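Local coordinates for protein BSU-2delta mutant (Bacillus subtilis, PDB 6W5F) that probably hydrolyses the beta-lactam ring of beta-lactam antibiotics as a serine beta-lactamase of the penicillin-binding-protein transpeptidase superfamily, at residues T73-F78 with F162-S167; V80-I85 with W127-L132. All coordinates share one frame; numbering follows the deposited sequence.

How the interactions relate
From the N terminus, the chain first passes through 73-78, whose residues 76-78 open an S-x-x-K signature, and then directly into helix 79-88, which carries 80-85. It returns at helix 126-136, where 127-132 closes the smaller loop as interaction 2. Only after helix 138-147 does the loop segment 162-167 come back to 73-78, so interaction 1 spans the larger loop and encloses interaction 2 along the sequence. The two contacts meet at W163, whose CH2 packs 3.8 Å from Y129 O and close to N82 ND2. Together they tie the probable active-site serine turn to loop 162-167, and helix 79-88 to helix 126-136.

Interaction 1 (T73-F78 with F162-S167); sequences TPQSTF and FWLQSS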
loop_
_atom_site.group_PDB
_atom_site.type_symbol
_atom_site.label_atom_id
_atom_site.label_comp_id
_atom_site.label_asym_id
_atom_site.label_seq_id
_atom_site.Cartn_x
_atom_site.Cartn_y
_atom_site.Cartn_z
ATOM N N THR B 73 11.862 -1.082 -4.659
ATOM C CA THR B 73 10.803 -1.863 -5.278
ATOM C C THR B 73 9.563 -1.854 -4.382
ATOM O O THR B 73 9.679 -1.960 -3.154
ATOM C CB THR B 73 11.279 -3.294 -5.551
ATOM O OG1 THR B 73 11.555 -3.981 -4.321
ATOM C CG2 THR B 73 12.538 -3.267 -6.421
ATOM N N PRO B 74 8.360 -1.716 -4.956
ATOM C CA PRO B 74 7.160 -1.589 -4.114
ATOM C C PRO B 74 6.667 -2.903 -3.529
ATOM O O PRO B 74 5.896 -2.875 -2.561
ATOM C CB PRO B 74 6.120 -0.987 -5.076
ATOM C CG PRO B 74 6.561 -1.476 -6.444
ATOM C CD PRO B 74 8.079 -1.463 -6.382
ATOM N N GLN B 75 7.069 -4.042 -4.082
ATOM C CA GLN B 75 6.571 -5.345 -3.626
ATOM C C GLN B 75 5.042 -5.332 -3.700
ATOM O O GLN B 75 4.459 -4.673 -4.574
ATOM C CB GLN B 75 7.128 -5.676 -2.247
ATOM C CG GLN B 75 8.637 -5.675 -2.179
ATOM C CD GLN B 75 9.264 -6.534 -3.265
ATOM O OE1 GLN B 75 9.837 -6.017 -4.223
ATOM N NE2 GLN B 75 9.150 -7.856 -3.123
ATOM N N SER B 76 4.375 -6.033 -2.776
ATOM C CA SER B 76 2.921 -6.114 -2.864
ATOM C C SER B 76 2.207 -4.816 -2.513
ATOM O O SER B 76 0.976 -4.782 -2.650
ATOM C CB SER B 76 2.390 -7.240 -1.983
ATOM O OG SER B 76 2.718 -8.509 -2.540
ATOM N N THR B 77 2.892 -3.742 -2.108
ATOM C CA THR B 77 2.149 -2.479 -2.037
ATOM C C THR B 77 1.655 -2.046 -3.411
ATOM O O THR B 77 0.736 -1.221 -3.499
ATOM C CB THR B 77 2.973 -1.332 -1.419
ATOM O OG1 THR B 77 4.030 -0.936 -2.310
ATOM C CG2 THR B 77 3.503 -1.701 -0.032
ATOM N N PHE B 78 2.209 -2.615 -4.486
ATOM C CA PHE B 78 1.708 -2.301 -5.816
ATOM C C PHE B 78 0.317 -2.886 -6.061
ATOM O O PHE B 78 -0.362 -2.431 -6.984
ATOM C CB PHE B 78 2.676 -2.802 -6.898
ATOM C CG PHE B 78 2.292 -2.343 -8.273
ATOM C CD1 PHE B 78 2.504 -1.024 -8.656
ATOM C CD2 PHE B 78 1.672 -3.209 -9.166
ATOM C CE1 PHE B 78 2.118 -0.577 -9.905
ATOM C CE2 PHE B 78 1.270 -2.758 -10.426
ATOM C CZ PHE B 78 1.507 -1.444 -10.795
ATOM N N PHE B 162 6.990 -6.937 -12.668
ATOM C CA PHE B 162 7.771 -5.710 -12.533
ATOM C C PHE B 162 7.734 -5.094 -11.137
ATOM O O PHE B 162 8.613 -4.280 -10.824
ATOM C CB PHE B 162 7.318 -4.680 -13.584
ATOM C CG PHE B 162 5.886 -4.221 -13.436
ATOM C CD1 PHE B 162 5.543 -3.237 -12.515
ATOM C CD2 PHE B 162 4.885 -4.759 -14.241
ATOM C CE1 PHE B 162 4.228 -2.803 -12.398
ATOM C CE2 PHE B 162 3.567 -4.330 -14.127
ATOM C CZ PHE B 162 3.234 -3.354 -13.203
ATOM N N TRP B 163 6.755 -5.441 -10.298
ATOM C CA TRP B 163 6.688 -4.875 -8.954
ATOM C C TRP B 163 7.394 -5.731 -7.907
ATOM O O TRP B 163 7.429 -5.342 -6.732
ATOM C CB TRP B 163 5.223 -4.646 -8.539
ATOM C CG TRP B 163 4.373 -5.885 -8.442
ATOM C CD1 TRP B 163 4.131 -6.627 -7.318
ATOM C CD2 TRP B 163 3.629 -6.509 -9.501
ATOM N NE1 TRP B 163 3.288 -7.675 -7.611
ATOM C CE2 TRP B 163 2.972 -7.628 -8.946
ATOM C CE3 TRP B 163 3.459 -6.234 -10.863
ATOM C CZ2 TRP B 163 2.152 -8.465 -9.704
ATOM C CZ3 TRP B 163 2.642 -7.076 -11.614
ATOM C CH2 TRP B 163 2.001 -8.173 -11.031
ATOM N N LEU B 164 7.976 -6.860 -8.307
ATOM C CA LEU B 164 8.551 -7.845 -7.392
ATOM C C LEU B 164 10.069 -7.873 -7.575
ATOM O O LEU B 164 10.594 -8.603 -8.420
ATOM C CB LEU B 164 7.939 -9.228 -7.630
ATOM C CG LEU B 164 6.431 -9.288 -7.362
ATOM C CD1 LEU B 164 5.838 -10.633 -7.794
ATOM C CD2 LEU B 164 6.131 -8.990 -5.891
ATOM N N GLN B 165 10.763 -7.091 -6.752
ATOM C CA GLN B 165 12.222 -6.972 -6.764
ATOM C C GLN B 165 12.750 -6.926 -8.201
ATOM O O GLN B 165 13.623 -7.690 -8.619
ATOM C CB GLN B 165 12.877 -8.081 -5.924
ATOM C CG GLN B 165 12.656 -9.538 -6.338
ATOM C CD GLN B 165 11.365 -10.175 -5.793
ATOM O OE1 GLN B 165 10.681 -9.624 -4.923
ATOM N NE2 GLN B 165 11.042 -11.361 -6.308
ATOM N N SER B 166 12.198 -5.973 -8.952
ATOM C CA SER B 166 12.413 -5.947 -10.389
ATOM C C SER B 166 12.534 -4.486 -10.837
ATOM O O SER B 166 13.130 -3.667 -10.121
ATOM C CB SER B 166 11.276 -6.730 -11.067
ATOM O OG SER B 166 11.252 -6.611 -12.487
ATOM N N SER B 167 11.979 -4.130 -12.000
ATOM C CA SER B 167 12.335 -2.853 -12.628
ATOM C C SER B 167 11.667 -1.650 -11.967
ATOM O O SER B 167 12.252 -0.557 -11.948
ATOM C CB SER B 167 11.977 -2.890 -14.110
ATOM O OG SER B 167 10.598 -3.183 -14.251
HETATM O O HOH W 1 2.687 -9.395 -5.208
#
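The side-chain amides of Q75 and Q165 meet across the two loops, and the chain of Q75, bent at chi2 (-51°), turns its carboxamide back to the opposite segment. Its OE1 takes two donors: Q165 N at 2.9 Å, in the carbonyl plane and on a lone pair, and T73 OG1 at 2.7 Å, tilted 32° from that plane. NE2 donates to Q165 OE1 at 3.0 Å, with the acceptor close to the Q75 amide plane and the donor nearly in line with the Q165 carbonyl. NE2 also bonds T217 O, and together these four bonds fix the amide's rotation. On the backbone, Q75 N makes a weak bond to W163 O, and P74 CG rests on W163 CB at 4.0 Å.

Deeper in, F78, F162 and W163 form an aromatic cluster. F162 points its edge at the rim of one F78 face, an offset edge-to-face pair with planes at 77° and CE1 3.4 Å from F78 CZ. W163 places its CE3 over the centre of one F162 face. Against F78 the indole is nearly parallel but slid aside, so the rings barely overlap, and the tight contact is F78 CB to W163 CB at 3.5 Å. This placement leaves W163 NE1 to donate to a water at 3.0 Å, and the water in turn donates to S76 OG.

S76 begins the S-T-F-K sequence, an S-x-x-K signature in which the serine is the expected nucleophile of this family, and its OG also hydrogen-bonds a malonate ion, probably from the crystallisation liquor. Q75 and Q165 touch D218 at the end of strand 209-218, T77 lies on strand 221-230, and W163 and L164 pack on helix 126-136.

Interaction 2 (V80-I85 with W127-L132); sequences VVNALI and WYYQAL
N82 lays its CB and amide along the rim of the Y129 ring, with CB 3.7 Å from Y129 CD2 and CG close to the ring plane. The two side chains run past each other in opposite directions, their amide and ring planes 57° apart. This is a helix-helix contact in the helical part of the serine beta-lactamase fold: 80-85 belongs to the helix that follows the S-x-x-K serine, and its axis crosses that of 127-132 at 46° with a closest approach of 10.3 Å. At that separation the gap is bridged by side chains.

Y129 has its CG anti to its own carbonyl carbon (chi1 -83°), which sends the ring along the flank of the other helix as far as A83, whose CB lies 4.0 Å from Y129 CE2. The phenol hydroxyl is held elsewhere, by a hydrogen bond with L117 O. L132, about one turn after Y129 on helix 126-136, sets CD2 3.6 Å from N82 O. M141 of helix 138-147 also packs on N82, while V197 and M200 of helix 191-200 cover A83.

The buried N82 amide is only partly satisfied. Its ND2 makes a weak, bent bond to Y129 O at 3.2 Å, whereas N82 OD1 has no hydrogen-bonding partner in the model and instead faces L132 CG at 3.8 Å.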
loop_
_atom_site.group_PDB
_atom_site.type_symbol
_atom_site.label_atom_id
_atom_site.label_comp_id
_atom_site.label_asym_id
_atom_site.label_seq_id
_atom_site.Cartn_x
_atom_site.Cartn_y
_atom_site.Cartn_z
ATOM N N VAL B 80 -2.269 -2.216 -4.556
ATOM C CA VAL B 80 -3.217 -1.107 -4.483
ATOM C C VAL B 80 -3.428 -0.510 -5.867
ATOM O O VAL B 80 -4.568 -0.276 -6.287
ATOM C CB VAL B 80 -2.722 -0.047 -3.480
ATOM C CG1 VAL B 80 -3.650 1.177 -3.515
ATOM C CG2 VAL B 80 -2.643 -0.638 -2.084
ATOM N N VAL B 81 -2.333 -0.291 -6.610
ATOM C CA VAL B 81 -2.412 0.323 -7.936
ATOM C C VAL B 81 -3.019 -0.649 -8.937
ATOM O O VAL B 81 -3.875 -0.283 -9.748
ATOM C CB VAL B 81 -1.013 0.775 -8.387
ATOM C CG1 VAL B 81 -1.021 1.300 -9.827
ATOM C CG2 VAL B 81 -0.459 1.815 -7.414
ATOM N N ASN B 82 -2.550 -1.893 -8.916
ATOM C CA ASN B 82 -3.091 -2.934 -9.785
ATOM C C ASN B 82 -4.609 -3.048 -9.633
ATOM O O ASN B 82 -5.343 -3.167 -10.622
ATOM C CB ASN B 82 -2.394 -4.253 -9.423
ATOM C CG ASN B 82 -2.139 -5.160 -10.608
ATOM O OD1 ASN B 82 -2.685 -4.973 -11.685
ATOM N ND2 ASN B 82 -1.304 -6.179 -10.391
ATOM N N ALA B 83 -5.103 -3.011 -8.395
ATOM C CA ALA B 83 -6.545 -3.126 -8.181
ATOM C C ALA B 83 -7.291 -1.922 -8.732
ATOM O O ALA B 83 -8.349 -2.080 -9.339
ATOM C CB ALA B 83 -6.851 -3.311 -6.693
ATOM N N LEU B 84 -6.768 -0.714 -8.520
ATOM C CA LEU B 84 -7.433 0.475 -9.046
ATOM C C LEU B 84 -7.534 0.409 -10.564
ATOM O O LEU B 84 -8.610 0.614 -11.144
ATOM C CB LEU B 84 -6.670 1.727 -8.622
ATOM C CG LEU B 84 -6.733 2.133 -7.148
ATOM C CD1 LEU B 84 -5.593 3.104 -6.814
ATOM C CD2 LEU B 84 -8.078 2.768 -6.828
ATOM N N ILE B 85 -6.410 0.141 -11.229
ATOM C CA ILE B 85 -6.411 0.061 -12.686
ATOM C C ILE B 85 -7.325 -1.060 -13.147
ATOM O O ILE B 85 -8.131 -0.888 -14.069
ATOM C CB ILE B 85 -4.984 -0.134 -13.223
ATOM C CG1 ILE B 85 -4.081 1.040 -12.825
ATOM C CG2 ILE B 85 -5.029 -0.305 -14.745
ATOM C CD1 ILE B 85 -2.613 0.743 -13.125
ATOM N N TRP B 127 -0.456 -15.427 -7.554
ATOM C CA TRP B 127 -0.879 -15.592 -8.933
ATOM C C TRP B 127 -2.109 -14.764 -9.277
ATOM O O TRP B 127 -2.360 -14.550 -10.469
ATOM C CB TRP B 127 -1.125 -17.074 -9.236
ATOM C CG TRP B 127 -1.959 -17.811 -8.235
ATOM C CD1 TRP B 127 -1.511 -18.637 -7.249
ATOM C CD2 TRP B 127 -3.395 -17.805 -8.135
ATOM N NE1 TRP B 127 -2.569 -19.146 -6.539
ATOM C CE2 TRP B 127 -3.738 -18.663 -7.070
ATOM C CE3 TRP B 127 -4.419 -17.194 -8.868
ATOM C CZ2 TRP B 127 -5.061 -18.888 -6.685
ATOM C CZ3 TRP B 127 -5.734 -17.425 -8.492
ATOM C CH2 TRP B 127 -6.043 -18.262 -7.406
ATOM N N TYR B 128 -2.871 -14.285 -8.280
ATOM C CA TYR B 128 -4.089 -13.538 -8.594
ATOM C C TYR B 128 -3.751 -12.216 -9.267
ATOM O O TYR B 128 -4.256 -11.906 -10.363
ATOM C CB TYR B 128 -4.938 -13.290 -7.336
ATOM C CG TYR B 128 -6.293 -12.685 -7.688
ATOM C CD1 TYR B 128 -6.400 -11.365 -8.141
ATOM C CD2 TYR B 128 -7.457 -13.437 -7.600
ATOM C CE1 TYR B 128 -7.623 -10.828 -8.495
ATOM C CE2 TYR B 128 -8.685 -12.906 -7.936
ATOM C CZ TYR B 128 -8.760 -11.608 -8.398
ATOM O OH TYR B 128 -9.971 -11.081 -8.770
ATOM N N TYR B 129 -2.921 -11.406 -8.616
ATOM C CA TYR B 129 -2.619 -10.096 -9.179
ATOM C C TYR B 129 -1.694 -10.204 -10.383
ATOM O O TYR B 129 -1.663 -9.282 -11.207
ATOM C CB TYR B 129 -2.042 -9.171 -8.092
ATOM C CG TYR B 129 -3.156 -8.528 -7.273
ATOM C CD1 TYR B 129 -3.790 -9.224 -6.245
ATOM C CD2 TYR B 129 -3.613 -7.257 -7.572
ATOM C CE1 TYR B 129 -4.838 -8.652 -5.527
ATOM C CE2 TYR B 129 -4.650 -6.684 -6.867
ATOM C CZ TYR B 129 -5.258 -7.379 -5.847
ATOM O OH TYR B 129 -6.297 -6.815 -5.158
ATOM N N GLN B 130 -0.969 -11.321 -10.528
ATOM C CA GLN B 130 -0.251 -11.552 -11.777
ATOM C C GLN B 130 -1.223 -11.746 -12.935
ATOM O O GLN B 130 -1.030 -11.174 -14.012
ATOM C CB GLN B 130 0.671 -12.755 -11.633
ATOM C CG GLN B 130 1.864 -12.457 -10.744
ATOM C CD GLN B 130 2.781 -13.649 -10.619
ATOM O OE1 GLN B 130 2.331 -14.769 -10.360
ATOM N NE2 GLN B 130 4.076 -13.422 -10.799
ATOM N N ALA B 131 -2.293 -12.527 -12.723
ATOM C CA ALA B 131 -3.292 -12.692 -13.777
ATOM C C ALA B 131 -3.947 -11.361 -14.111
ATOM O O ALA B 131 -4.189 -11.053 -15.287
ATOM C CB ALA B 131 -4.348 -13.717 -13.355
ATOM N N LEU B 132 -4.243 -10.561 -13.082
ATOM C CA LEU B 132 -4.824 -9.245 -13.321
ATOM C C LEU B 132 -3.890 -8.379 -14.154
ATOM O O LEU B 132 -4.329 -7.706 -15.091
ATOM C CB LEU B 132 -5.141 -8.578 -11.984
ATOM C CG LEU B 132 -5.714 -7.160 -12.061
ATOM C CD1 LEU B 132 -6.888 -7.116 -13.041
ATOM C CD2 LEU B 132 -6.130 -6.705 -10.663
#